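Local coordinates for diol-dehydratase (Roseburia inulinivorans, PDB 5I2A), which probably acts as a B12-independent glycyl radical lyase that dehydrates 1,2-propanediol, at residues S107-Y112 / G337-S342. Numbering follows the deposited sequence.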
loop_
_atom_site.group_PDB
_atom_site.type_symbol
_atom_site.label_atom_id
_atom_site.label_comp_id
_atom_site.label_asym_id
_atom_site.label_seq_id
_atom_site.Cartn_x
_atom_site.Cartn_y
_atom_site.Cartn_z
ATOM N N SER A 107 7.030 7.736 -38.165
ATOM C CA SER A 107 8.293 7.279 -38.724
ATOM C C SER A 107 8.891 6.057 -38.007
ATOM O O SER A 107 9.636 5.290 -38.617
ATOM C CB SER A 107 9.301 8.422 -38.707
ATOM O OG SER A 107 9.561 8.821 -37.380
ATOM N N ALA A 108 8.584 5.874 -36.726
ATOM C CA ALA A 108 9.081 4.684 -36.021
ATOM C C ALA A 108 7.955 3.758 -35.585
ATOM O O ALA A 108 7.016 4.193 -34.927
ATOM C CB ALA A 108 9.916 5.093 -34.823
ATOM N N ASP A 109 8.059 2.483 -35.958
ATOM C CA ASP A 109 7.099 1.454 -35.560
ATOM C C ASP A 109 5.628 1.908 -35.706
ATOM O O ASP A 109 4.907 1.986 -34.717
ATOM C CB ASP A 109 7.356 1.009 -34.099
ATOM C CG ASP A 109 8.658 0.185 -33.929
ATOM O OD1 ASP A 109 9.558 0.249 -34.797
ATOM O OD2 ASP A 109 8.789 -0.516 -32.898
ATOM N N PRO A 110 5.183 2.194 -36.942
ATOM C CA PRO A 110 3.779 2.587 -37.126
ATOM C C PRO A 110 2.805 1.437 -36.842
ATOM O O PRO A 110 3.166 0.270 -36.985
ATOM C CB PRO A 110 3.717 3.007 -38.601
ATOM C CG PRO A 110 4.840 2.177 -39.273
ATOM C CD PRO A 110 5.931 2.156 -38.218
ATOM N N PHE A 111 1.589 1.781 -36.426
ATOM C CA PHE A 111 0.513 0.818 -36.193
ATOM C C PHE A 111 -0.783 1.322 -36.833
ATOM O O PHE A 111 -1.104 2.504 -36.716
ATOM C CB PHE A 111 0.249 0.604 -34.695
ATOM C CG PHE A 111 1.229 -0.294 -33.998
ATOM C CD1 PHE A 111 2.466 0.182 -33.592
ATOM C CD2 PHE A 111 0.888 -1.599 -33.695
ATOM C CE1 PHE A 111 3.366 -0.637 -32.913
ATOM C CE2 PHE A 111 1.789 -2.431 -33.031
ATOM C CZ PHE A 111 3.032 -1.941 -32.639
ATOM N N TYR A 112 -1.542 0.435 -37.469
ATOM C CA TYR A 112 -2.874 0.806 -37.936
ATOM C C TYR A 112 -3.856 0.793 -36.776
ATOM O O TYR A 112 -3.787 -0.070 -35.918
ATOM C CB TYR A 112 -3.362 -0.134 -39.049
ATOM C CG TYR A 112 -4.840 0.030 -39.380
ATOM C CD1 TYR A 112 -5.314 1.172 -40.014
ATOM C CD2 TYR A 112 -5.754 -0.959 -39.061
ATOM C CE1 TYR A 112 -6.674 1.324 -40.322
ATOM C CE2 TYR A 112 -7.105 -0.819 -39.355
ATOM C CZ TYR A 112 -7.557 0.320 -39.987
ATOM O OH TYR A 112 -8.892 0.438 -40.275
ATOM N N GLY A 337 13.559 4.773 -29.220
ATOM C CA GLY A 337 14.575 4.108 -28.422
ATOM C C GLY A 337 14.437 2.596 -28.397
ATOM O O GLY A 337 15.329 1.903 -27.915
ATOM N N PHE A 338 13.309 2.093 -28.895
ATOM C CA PHE A 338 13.055 0.658 -28.962
ATOM C C PHE A 338 12.572 0.281 -30.378
ATOM O O PHE A 338 11.568 -0.398 -30.532
ATOM C CB PHE A 338 11.993 0.219 -27.935
ATOM C CG PHE A 338 12.349 0.481 -26.483
ATOM C CD1 PHE A 338 13.134 -0.407 -25.774
ATOM C CD2 PHE A 338 11.845 1.596 -25.822
ATOM C CE1 PHE A 338 13.429 -0.185 -24.419
ATOM C CE2 PHE A 338 12.135 1.829 -24.478
ATOM C CZ PHE A 338 12.927 0.936 -23.777
ATOM N N ALA A 339 13.272 0.736 -31.402
ATOM C CA ALA A 339 12.715 0.703 -32.761
ATOM C C ALA A 339 12.838 -0.684 -33.385
ATOM O O ALA A 339 13.807 -1.381 -33.138
ATOM C CB ALA A 339 13.405 1.728 -33.633
ATOM N N GLY A 340 11.861 -1.068 -34.198
ATOM C CA GLY A 340 11.932 -2.331 -34.924
ATOM C C GLY A 340 10.938 -3.372 -34.430
ATOM O O GLY A 340 11.055 -4.538 -34.757
ATOM N N TYR A 341 9.967 -2.938 -33.634
ATOM C CA TYR A 341 8.910 -3.814 -33.119
ATOM C C TYR A 341 9.402 -4.954 -32.212
ATOM O O TYR A 341 8.680 -5.915 -32.012
ATOM C CB TYR A 341 8.112 -4.435 -34.271
ATOM C CG TYR A 341 7.422 -3.452 -35.198
ATOM C CD1 TYR A 341 6.318 -2.735 -34.781
ATOM C CD2 TYR A 341 7.863 -3.280 -36.506
ATOM C CE1 TYR A 341 5.667 -1.853 -35.629
ATOM C CE2 TYR A 341 7.215 -2.408 -37.374
ATOM C CZ TYR A 341 6.116 -1.700 -36.931
ATOM O OH TYR A 341 5.484 -0.834 -37.777
ATOM N N SER A 342 10.619 -4.865 -31.680
ATOM C CA SER A 342 11.135 -5.937 -30.837
ATOM C C SER A 342 10.413 -6.012 -29.483
ATOM O O SER A 342 9.936 -5.000 -28.947
ATOM C CB SER A 342 12.644 -5.777 -30.593
ATOM O OG SER A 342 13.156 -6.957 -29.988
HETATM O O HOH W 1 8.865 0.634 -30.401
#
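D109 reaches across to the 337-342 loop and holds two successive backbone N-H groups with its carboxylate, while Y341 sends its hydroxyl back to the 107-112 loop, at P110 O. In the D109 side chain, chi1 of -71° sets CG beside the backbone N, anti to the carbonyl carbon, and chi2 (20°) then sets the oxygens that meet the N-H groups of G340 and Y341. OD1 takes the N-H of G340 on its syn lone pair, a nearly straight bond of 2.7 Å from G340 N to D109 OD1. The Y341 N-H comes to OD2 differently, from above the carboxylate plane and more bent, with Y341 N 2.8 Å from D109 OD2. OD2 also accepts a hydrogen bond from a water that donates a second one to the carbonyl oxygen of F338.

One face of the Y341 ring packs against the D109 side chain. D109 CB makes an off-centre CH-pi contact 4.1 Å from the Y341 ring centroid, and CG sits over that face, displaced toward the rim. At the far end of the ring, Y341 OH donates to P110 O in the carbonyl plane, 2.7 Å away, and the proline ring crosses the tyrosine with P110 CD 3.1 Å from that OH. F111 meets another edge atom of the ring, CE1: the edge of Y341 is turned toward the F111 face in an offset edge-to-face pair, planes at 76°, with F111 CE1 3.8 Å from Y341 CE1.

G340 has a positive phi, where a side chain would jam against the preceding carbonyl oxygen. R83 makes a cation-pi contact with Y341, and A339 O accepts a hydrogen bond from Y818, next to the predicted glycyl radical site G817. A largely buried contact thus joins the 107-112 and 337-342 loops by reciprocal side-chain-to-backbone bonds; the two N-H donors and the water would be expected to favour an ionised D109.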